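Local coordinates for protein enoyl-CoA hydratase (Mycobacterium avium subsp. paratuberculosis, PDB 4LK5) that probably adds water across the double bond of 2-enoyl-CoA thioesters to give 3-hydroxyacyl-CoA, as a trimeric member of the crotonase-like family, at residues A213-A217 and D218-A222; A257-R260 and E261-G264; A240-K243 and L244-A248; V185-I188 and R189-M193. All blocks are in the same frame, centred on the assembly; numbering follows the deposited sequence.

Contact 1. Residues A213-A217 and D218-A222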
loop_
_atom_site.group_PDB
_atom_site.type_symbol
_atom_site.label_atom_id
_atom_site.label_comp_id
_atom_site.label_asym_id
_atom_site.label_seq_id
_atom_site.Cartn_x
_atom_site.Cartn_y
_atom_site.Cartn_z
ATOM N N ALA C 213 -5.204 16.106 1.805
ATOM C CA ALA C 213 -6.126 16.987 1.088
ATOM C C ALA C 213 -5.437 18.035 0.235
ATOM O O ALA C 213 -4.318 18.432 0.511
ATOM C CB ALA C 213 -7.099 17.649 2.066
ATOM N N VAL C 214 -6.150 18.460 -0.801
ATOM C CA VAL C 214 -5.694 19.475 -1.740
ATOM C C VAL C 214 -6.700 20.609 -1.660
ATOM O O VAL C 214 -7.886 20.374 -1.598
ATOM C CB VAL C 214 -5.673 18.950 -3.202
ATOM C CG1 VAL C 214 -5.183 20.036 -4.165
ATOM C CG2 VAL C 214 -4.811 17.684 -3.332
ATOM N N TYR C 215 -6.225 21.842 -1.672
ATOM C CA TYR C 215 -7.111 22.994 -1.670
ATOM C C TYR C 215 -6.677 23.947 -2.759
ATOM O O TYR C 215 -5.485 24.103 -2.989
ATOM C CB TYR C 215 -7.034 23.721 -0.341
ATOM C CG TYR C 215 -7.297 22.830 0.826
ATOM C CD1 TYR C 215 -8.504 22.183 0.962
ATOM C CD2 TYR C 215 -6.343 22.635 1.806
ATOM C CE1 TYR C 215 -8.751 21.363 2.043
ATOM C CE2 TYR C 215 -6.579 21.813 2.888
ATOM C CZ TYR C 215 -7.778 21.178 2.994
ATOM O OH TYR C 215 -8.021 20.354 4.063
ATOM N N PRO C 216 -7.642 24.615 -3.412
ATOM C CA PRO C 216 -7.246 25.714 -4.304
ATOM C C PRO C 216 -6.336 26.718 -3.583
ATOM O O PRO C 216 -6.545 27.013 -2.395
ATOM C CB PRO C 216 -8.594 26.353 -4.678
ATOM C CG PRO C 216 -9.596 25.244 -4.534
ATOM C CD PRO C 216 -9.116 24.508 -3.306
ATOM N N ALA C 217 -5.318 27.202 -4.288
ATOM C CA ALA C 217 -4.343 28.149 -3.715
ATOM C C ALA C 217 -4.986 29.288 -2.925
ATOM O O ALA C 217 -4.621 29.548 -1.765
ATOM C CB ALA C 217 -3.439 28.705 -4.813
ATOM N N ASP C 218 -5.959 29.969 -3.525
ATOM C CA ASP C 218 -6.547 31.138 -2.838
ATOM C C ASP C 218 -7.295 30.764 -1.531
ATOM O O ASP C 218 -7.374 31.574 -0.608
ATOM C CB ASP C 218 -7.396 32.010 -3.803
ATOM C CG ASP C 218 -8.578 31.263 -4.407
ATOM O OD1 ASP C 218 -8.839 30.099 -4.030
ATOM O OD2 ASP C 218 -9.261 31.848 -5.269
ATOM N N GLU C 219 -7.798 29.531 -1.446
ATOM C CA GLU C 219 -8.416 28.987 -0.202
ATOM C C GLU C 219 -7.460 28.232 0.760
ATOM O O GLU C 219 -7.819 27.973 1.927
ATOM C CB GLU C 219 -9.600 28.087 -0.579
ATOM C CG GLU C 219 -10.716 28.841 -1.314
ATOM C CD GLU C 219 -11.555 27.944 -2.191
ATOM O OE1 GLU C 219 -12.203 27.027 -1.646
ATOM O OE2 GLU C 219 -11.565 28.151 -3.424
ATOM N N PHE C 220 -6.241 27.918 0.296
ATOM C CA PHE C 220 -5.279 27.104 1.080
ATOM C C PHE C 220 -5.036 27.497 2.538
ATOM O O PHE C 220 -5.132 26.652 3.413
ATOM C CB PHE C 220 -3.920 27.016 0.379
ATOM C CG PHE C 220 -2.999 25.991 0.984
ATOM C CD1 PHE C 220 -3.340 24.643 0.962
ATOM C CD2 PHE C 220 -1.791 26.368 1.573
ATOM C CE1 PHE C 220 -2.513 23.697 1.512
ATOM C CE2 PHE C 220 -0.961 25.418 2.128
ATOM C CZ PHE C 220 -1.323 24.078 2.099
ATOM N N GLU C 221 -4.690 28.750 2.803
ATOM C CA GLU C 221 -4.327 29.149 4.179
ATOM C C GLU C 221 -5.489 28.990 5.151
ATOM O O GLU C 221 -5.324 28.474 6.243
ATOM C CB GLU C 221 -3.719 30.559 4.229
ATOM C CG GLU C 221 -2.240 30.568 3.843
ATOM C CD GLU C 221 -1.575 31.949 3.902
ATOM O OE1 GLU C 221 -2.183 32.939 4.396
ATOM O OE2 GLU C 221 -0.418 32.045 3.438
ATOM N N ALA C 222 -6.677 29.373 4.722
ATOM C CA ALA C 222 -7.862 29.294 5.584
ATOM C C ALA C 222 -8.192 27.854 5.902
ATOM O O ALA C 222 -8.581 27.532 7.019
ATOM C CB ALA C 222 -9.060 29.962 4.904
#
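Tyr215 and Phe220 supply the apolar part of this turn. Phe220 CD1 meets the edge of the tyrosine ring, in its plane, at 3.7 Å from Tyr215 CD2, and the same phenylalanine atom lies 4.0 Å from Tyr215 CB. The two side chains cross at about a right angle. Phe220 has CG anti to its backbone N (chi1 -169°), which turns the ring back from the first helical turn to the strand side, where it also touches Ser157 and Gln137.

Backbone bonds make up the second group. Phe220 N donates to Ala217 O at 3.1 Å, arriving from well above the carbonyl plane (69° out of it). Pro216 O, one residue earlier, faces two amides: Glu219 N at 3.0 Å and Phe220 N at 2.9 Å, both weak because the N-H directions are poor. The result is a tight strand-to-helix connection, in which strand 213-215, an edge strand of the six-stranded mixed sheet that pairs in parallel with strand 153-157, turns into helix 217-233.

A third kind of contact is van der Waals contact between a ring and a carboxylate. Glu219, with CG anti to its carbonyl carbon, brings OE2 to 3.7 Å from Pro216 CG, while Asp218 OD1 stands 3.8 Å from Pro216 CB. Both acids lie on the exposed side of the turn.

Contact 2. Residues A257-R260 and E261-G264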
loop_
_atom_site.group_PDB
_atom_site.type_symbol
_atom_site.label_atom_id
_atom_site.label_comp_id
_atom_site.label_asym_id
_atom_site.label_seq_id
_atom_site.Cartn_x
_atom_site.Cartn_y
_atom_site.Cartn_z
ATOM N N ALA C 257 15.194 0.898 7.079
ATOM C CA ALA C 257 15.382 1.773 5.952
ATOM C C ALA C 257 16.387 2.852 6.270
ATOM O O ALA C 257 17.300 3.077 5.474
ATOM C CB ALA C 257 14.067 2.396 5.512
ATOM N N LEU C 258 16.238 3.512 7.423
ATOM C CA LEU C 258 17.111 4.621 7.776
ATOM C C LEU C 258 18.546 4.182 7.865
ATOM O O LEU C 258 19.441 4.917 7.485
ATOM C CB LEU C 258 16.716 5.258 9.090
ATOM C CG LEU C 258 15.387 5.974 8.986
ATOM C CD1 LEU C 258 14.883 6.288 10.393
ATOM C CD2 LEU C 258 15.441 7.203 8.105
ATOM N N GLN C 259 18.756 2.971 8.334
ATOM C CA GLN C 259 20.086 2.415 8.415
ATOM C C GLN C 259 20.643 2.210 7.022
ATOM O O GLN C 259 21.776 2.612 6.745
ATOM C CB GLN C 259 20.028 1.080 9.169
ATOM C CG GLN C 259 21.384 0.447 9.421
ATOM C CD GLN C 259 22.371 1.398 10.128
ATOM O OE1 GLN C 259 22.156 1.771 11.287
ATOM N NE2 GLN C 259 23.458 1.790 9.423
ATOM N N ARG C 260 19.851 1.597 6.130
ATOM C CA ARG C 260 20.338 1.255 4.787
ATOM C C ARG C 260 20.690 2.498 4.055
ATOM O O ARG C 260 21.612 2.498 3.290
ATOM C CB ARG C 260 19.296 0.600 3.913
ATOM C CG ARG C 260 19.054 -0.862 4.132
ATOM C CD ARG C 260 17.771 -1.277 3.441
ATOM N NE ARG C 260 17.196 -2.343 4.236
ATOM C CZ ARG C 260 15.974 -2.384 4.760
ATOM N NH1 ARG C 260 15.036 -1.437 4.566
ATOM N NH2 ARG C 260 15.687 -3.449 5.475
ATOM N N GLU C 261 19.875 3.529 4.250
ATOM C CA GLU C 261 20.002 4.809 3.561
ATOM C C GLU C 261 21.301 5.499 3.979
ATOM O O GLU C 261 22.033 5.977 3.114
ATOM C CB GLU C 261 18.747 5.695 3.818
ATOM C CG GLU C 261 17.488 5.149 3.114
ATOM C CD GLU C 261 16.128 5.796 3.481
ATOM O OE1 GLU C 261 16.062 6.795 4.271
ATOM O OE2 GLU C 261 15.102 5.285 2.936
ATOM N N PHE C 262 21.591 5.491 5.287
ATOM C CA PHE C 262 22.886 5.915 5.826
ATOM C C PHE C 262 24.109 5.221 5.185
ATOM O O PHE C 262 24.971 5.898 4.638
ATOM C CB PHE C 262 22.946 5.708 7.322
ATOM C CG PHE C 262 24.255 6.118 7.902
ATOM C CD1 PHE C 262 24.587 7.458 7.987
ATOM C CD2 PHE C 262 25.178 5.170 8.320
ATOM C CE1 PHE C 262 25.806 7.844 8.496
ATOM C CE2 PHE C 262 26.404 5.557 8.843
ATOM C CZ PHE C 262 26.715 6.896 8.924
ATOM N N ASP C 263 24.166 3.890 5.238
ATOM C CA ASP C 263 25.242 3.115 4.573
ATOM C C ASP C 263 25.328 3.325 3.065
ATOM O O ASP C 263 26.371 3.199 2.472
ATOM C CB ASP C 263 25.052 1.612 4.779
ATOM C CG ASP C 263 25.047 1.196 6.250
ATOM O OD1 ASP C 263 25.666 1.861 7.115
ATOM O OD2 ASP C 263 24.401 0.181 6.537
ATOM N N GLY C 264 24.214 3.610 2.431
ATOM C CA GLY C 264 24.215 3.793 1.004
ATOM C C GLY C 264 24.567 5.204 0.583
ATOM O O GLY C 264 25.360 5.358 -0.341
#
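Ala257 begins the series: its carbonyl O accepts Glu261 N at 2.9 Å. The glutamate side chain then leaves past the same carbonyl, with Glu261 CG 3.1 Å from Ala257 O, because CG is placed beside the backbone N (chi1 -70°). Beyond CG the chain is extended, and its carboxylate is held from outside the segments, OE2 by Ser178 OG and OE1 by Gly176 N, so this buried acid has two hydrogen-bond partners near the start of helix 177-185.

Leu258 follows with its O bonded to Phe262 N at 3.1 Å. Its methyl Leu258 CD2 comes to 3.9 Å from Glu261 OE1, an apolar cover on one side of the carboxylate. The backbone bonds form an i to i+4 ladder on helix 254-269, whose inner side packs on helices 113-127 and 177-185; Phe262 carries that packing to Ile115 and Leu116.

Gln259 is on the exposed side. A bend at chi2 (54°) folds the amide along the helix, and NE2 spreads two weak bonds over one carboxylate, to Asp263 OD1 at 3.2 Å and to Asp263 OD2 at 3.4 Å. The amide and carboxylate planes are 37° apart, so the pair is not coplanar. Gln259 NE2 also passes 3.9 Å from Phe262 CD2.

At the end of the segment Arg260 O accepts Gly264 N at 3.0 Å, while the arginine side chain packs on Ala248 of the second subunit.

Contact 3. Residues A240-K243 and L244-A248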
loop_
_atom_site.group_PDB
_atom_site.type_symbol
_atom_site.label_atom_id
_atom_site.label_comp_id
_atom_site.label_asym_id
_atom_site.label_seq_id
_atom_site.Cartn_x
_atom_site.Cartn_y
_atom_site.Cartn_z
ATOM N N ALA C 240 -3.101 10.618 20.180
ATOM C CA ALA C 240 -1.714 10.194 20.376
ATOM C C ALA C 240 -1.628 8.692 20.108
ATOM O O ALA C 240 -0.821 8.243 19.302
ATOM C CB ALA C 240 -1.233 10.493 21.792
ATOM N N LYS C 241 -2.468 7.939 20.799
ATOM C CA LYS C 241 -2.488 6.522 20.678
ATOM C C LYS C 241 -2.865 6.032 19.275
ATOM O O LYS C 241 -2.326 5.043 18.756
ATOM C CB LYS C 241 -3.450 5.974 21.699
ATOM C CG LYS C 241 -2.909 6.045 23.108
ATOM C CD LYS C 241 -3.777 5.164 23.996
ATOM C CE LYS C 241 -3.631 5.511 25.465
ATOM N NZ LYS C 241 -2.310 5.131 26.002
ATOM N N THR C 242 -3.798 6.744 18.665
ATOM C CA THR C 242 -4.202 6.454 17.303
ATOM C C THR C 242 -3.009 6.552 16.362
ATOM O O THR C 242 -2.752 5.629 15.596
ATOM C CB THR C 242 -5.320 7.393 16.862
ATOM O OG1 THR C 242 -6.441 7.198 17.722
ATOM C CG2 THR C 242 -5.753 7.067 15.475
ATOM N N LYS C 243 -2.303 7.678 16.441
ATOM C CA LYS C 243 -1.093 7.939 15.688
ATOM C C LYS C 243 -0.049 6.832 15.806
ATOM O O LYS C 243 0.493 6.358 14.791
ATOM C CB LYS C 243 -0.453 9.221 16.199
ATOM C CG LYS C 243 0.541 9.853 15.264
ATOM C CD LYS C 243 1.961 9.865 15.775
ATOM C CE LYS C 243 2.666 11.037 15.092
ATOM N NZ LYS C 243 4.126 11.029 15.218
ATOM N N LEU C 244 0.219 6.425 17.038
ATOM C CA LEU C 244 1.305 5.555 17.308
ATOM C C LEU C 244 0.958 4.151 16.866
ATOM O O LEU C 244 1.797 3.426 16.376
ATOM C CB LEU C 244 1.679 5.621 18.795
ATOM C CG LEU C 244 2.321 6.985 19.210
ATOM C CD1 LEU C 244 2.567 7.107 20.715
ATOM C CD2 LEU C 244 3.624 7.258 18.497
ATOM N N ALA C 245 -0.290 3.769 17.057
ATOM C CA ALA C 245 -0.765 2.476 16.613
ATOM C C ALA C 245 -0.667 2.302 15.080
ATOM O O ALA C 245 -0.291 1.242 14.597
ATOM C CB ALA C 245 -2.198 2.283 17.053
ATOM N N ILE C 246 -1.021 3.326 14.326
ATOM C CA ILE C 246 -0.973 3.202 12.884
ATOM C C ILE C 246 0.487 3.195 12.452
ATOM O O ILE C 246 0.877 2.390 11.579
ATOM C CB ILE C 246 -1.750 4.321 12.196
ATOM C CG1 ILE C 246 -3.112 4.443 12.866
ATOM C CG2 ILE C 246 -1.940 4.039 10.729
ATOM C CD1 ILE C 246 -4.130 5.249 12.112
ATOM N N ASN C 247 1.289 4.061 13.089
ATOM C CA ASN C 247 2.705 4.123 12.786
ATOM C C ASN C 247 3.374 2.800 13.042
ATOM O O ASN C 247 4.157 2.341 12.208
ATOM C CB ASN C 247 3.397 5.236 13.551
ATOM C CG ASN C 247 3.489 6.523 12.747
ATOM O OD1 ASN C 247 4.143 7.476 13.155
ATOM N ND2 ASN C 247 2.794 6.579 11.637
ATOM N N ALA C 248 3.039 2.181 14.168
ATOM C CA ALA C 248 3.633 0.916 14.554
ATOM C C ALA C 248 3.213 -0.210 13.613
ATOM O O ALA C 248 3.979 -1.130 13.420
ATOM C CB ALA C 248 3.267 0.558 15.991
#
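Four successive i to i+4 bonds, from Leu244 N to Ala240 O through Asn247 N to Lys243 O, have N-H...O angles of 149° to 160°, with Ala245 N to Lys241 O the shortest at 2.9 Å, and make a regular alpha-helix.

On this frame Thr242 and Ile246 lie side by side, pointing the same way, with Thr242 CG2 4.2 Å from Ile246 CD1. The closer touch is to the backbone: Ile246 CG1 sits 3.0 Å from Thr242 O, a tight approach that follows from CG1 standing beside the isoleucine N (chi1 -48°). Thr242 OG1 is turned back instead to the carbonyl of Ala238, its bond partner one turn earlier.

Lys243 starts out anti to its backbone N but bends at chi2, so that its CD passes 4.1 Å from Leu244 CD2 and the chain crosses that leucine aslant. Its ammonium goes to partners elsewhere in the chain, weak bonds to the carbonyls of Ala126 and Leu128 and a long, weak ion pair with Asp152. Leu244 CG rests 3.4 Å from Ala240 O.

Thr242 and Ala245 meet Pro173 and Met172 of the third subunit, and Lys241 meets its Gly264. The arrangement is thus a helix at the subunit interface, one flank on its own subunit and another on its neighbour, consistent with the C-terminal helices through which crotonase-like subunits trimerise.

Contact 4. Residues V185-I188 and R189-M193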
loop_
_atom_site.group_PDB
_atom_site.type_symbol
_atom_site.label_atom_id
_atom_site.label_comp_id
_atom_site.label_asym_id
_atom_site.label_seq_id
_atom_site.Cartn_x
_atom_site.Cartn_y
_atom_site.Cartn_z
ATOM N N VAL C 185 1.552 4.807 -0.991
ATOM C CA VAL C 185 1.089 4.642 -2.359
ATOM C C VAL C 185 1.436 3.285 -2.993
ATOM O O VAL C 185 1.063 3.050 -4.150
ATOM C CB VAL C 185 1.651 5.787 -3.271
ATOM C CG1 VAL C 185 1.159 7.140 -2.819
ATOM C CG2 VAL C 185 3.172 5.804 -3.305
ATOM N N GLY C 186 2.161 2.420 -2.268
ATOM C CA GLY C 186 2.600 1.118 -2.782
ATOM C C GLY C 186 3.947 1.093 -3.554
ATOM O O GLY C 186 4.514 2.093 -3.944
ATOM N N ARG C 187 4.434 -0.106 -3.791
ATOM C CA ARG C 187 5.728 -0.314 -4.362
ATOM C C ARG C 187 5.964 0.233 -5.800
ATOM O O ARG C 187 7.005 0.850 -6.055
ATOM C CB ARG C 187 5.972 -1.805 -4.348
ATOM C CG ARG C 187 7.304 -2.181 -4.914
ATOM C CD ARG C 187 7.576 -3.651 -4.757
ATOM N NE ARG C 187 8.789 -3.894 -5.485
ATOM C CZ ARG C 187 8.840 -4.186 -6.772
ATOM N NH1 ARG C 187 7.727 -4.342 -7.464
ATOM N NH2 ARG C 187 10.017 -4.360 -7.345
ATOM N N ILE C 188 5.038 0.004 -6.737
ATOM C CA ILE C 188 5.268 0.394 -8.137
ATOM C C ILE C 188 5.404 1.916 -8.243
ATOM O O ILE C 188 6.321 2.446 -8.921
ATOM C CB ILE C 188 4.135 -0.137 -9.059
ATOM C CG1 ILE C 188 4.229 -1.640 -9.209
ATOM C CG2 ILE C 188 4.167 0.476 -10.449
ATOM C CD1 ILE C 188 5.609 -2.165 -9.556
ATOM N N ARG C 189 4.504 2.613 -7.558
ATOM C CA ARG C 189 4.562 4.059 -7.484
ATOM C C ARG C 189 5.794 4.621 -6.763
ATOM O O ARG C 189 6.351 5.635 -7.191
ATOM C CB ARG C 189 3.271 4.583 -6.857
ATOM C CG ARG C 189 2.154 4.609 -7.909
ATOM C CD ARG C 189 0.830 4.951 -7.304
ATOM N NE ARG C 189 -0.142 5.307 -8.325
ATOM C CZ ARG C 189 -1.466 5.151 -8.218
ATOM N NH1 ARG C 189 -2.003 4.597 -7.118
ATOM N NH2 ARG C 189 -2.263 5.540 -9.225
ATOM N N ALA C 190 6.241 3.971 -5.688
ATOM C CA ALA C 190 7.421 4.461 -4.993
ATOM C C ALA C 190 8.611 4.432 -5.951
ATOM O O ALA C 190 9.348 5.401 -6.090
ATOM C CB ALA C 190 7.719 3.617 -3.800
HETATM N N MSE C 191 8.728 3.299 -6.623
HETATM C CA MSE C 191 9.822 2.981 -7.509
HETATM C C MSE C 191 9.798 3.941 -8.683
HETATM O O MSE C 191 10.815 4.410 -9.137
HETATM C CB MSE C 191 9.590 1.514 -7.826
HETATM C CG MSE C 191 10.797 0.854 -8.459
HETATM SE SE MSE C 191 12.276 0.555 -7.197
HETATM C CE MSE C 191 11.710 -1.180 -6.474
ATOM N N GLN C 192 8.623 4.314 -9.133
ATOM C CA GLN C 192 8.502 5.283 -10.197
ATOM C C GLN C 192 8.998 6.655 -9.759
ATOM O O GLN C 192 9.728 7.323 -10.496
ATOM C CB GLN C 192 7.025 5.388 -10.545
ATOM C CG GLN C 192 6.613 6.433 -11.550
ATOM C CD GLN C 192 5.118 6.400 -11.785
ATOM O OE1 GLN C 192 4.443 5.383 -11.572
ATOM N NE2 GLN C 192 4.590 7.510 -12.225
HETATM N N MSE C 193 8.573 7.095 -8.577
HETATM C CA MSE C 193 8.947 8.399 -8.124
HETATM C C MSE C 193 10.420 8.443 -7.942
HETATM O O MSE C 193 11.049 9.456 -8.205
HETATM C CB MSE C 193 8.311 8.733 -6.793
HETATM C CG MSE C 193 6.849 9.117 -7.015
HETATM SE SE MSE C 193 6.054 9.703 -5.285
HETATM C CE MSE C 193 6.904 11.487 -5.188
HETATM O O HOH W 1 2.021 1.233 -6.242
#
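A single water joins Val185 to Arg189: it lies 2.9 Å from Val185 O, in hydrogen-bonding geometry, and accepts the Arg189 N-H with 3.1 Å between the water and Arg189 N. It thereby serves a carbonyl and an amide at the break between two helices. The break itself is at Gly186, which leaves helix 177-185 with a positive phi (87°) and stands at the N-cap of helix 187-195. Gly186 O then opens the helical series by accepting Ala190 N at 3.1 Å, and Arg187 O continues it with Met191 N at 3.0 Å.

Among the side chains, Val185 and Arg189 meet at about a right angle. Val185 CG2 reaches Arg189 CB at 3.8 Å, and Arg189 CD comes to 3.7 Å from Val185 O. Arg187 and Met191, a selenomethionine, run side by side in the same direction. Met191 CE comes alongside, 3.7 Å from Arg187 NH2 and oblique to the guanidinium, the bent selenomethionine chain bringing its methyl up to the arginine, which is extended from CG to NE with CG opposite the backbone N (chi1 -180°). The guanidinium thus has an apolar neighbour, while its polar grip is on the second subunit, where it reaches Asn247 and the carbonyl of Cys151.

Helix 187-195 leans on helix 177-185 through Ala190, against Val181 and Ala182, and on helix 202-208, where Trp208 receives Arg189 in a cation-pi contact; it also packs on the second subunit, at Leu149, Leu206 and Gly209 of that chain.

Along the chain the order is contact 4, contact 1, contact 3, contact 2, and none touches another. Contact 1 alone includes a strand: it ends the six-stranded sheet and opens helix 217-233, on the side of the chain's centre opposite contact 2, with about 35 Å between their centres. Contacts 3 and 2 lie on the successive helices 236-250 and 254-269, centres about 24 Å apart, and contact 4 sits about 19 Å from contact 2, centre to centre, at the start of helix 187-195. These three all face other subunits: contacts 2 and 4 both touch the second, contact 3 the third. Their helices therefore contribute to the trimer interface, while contact 1 meets no other chain.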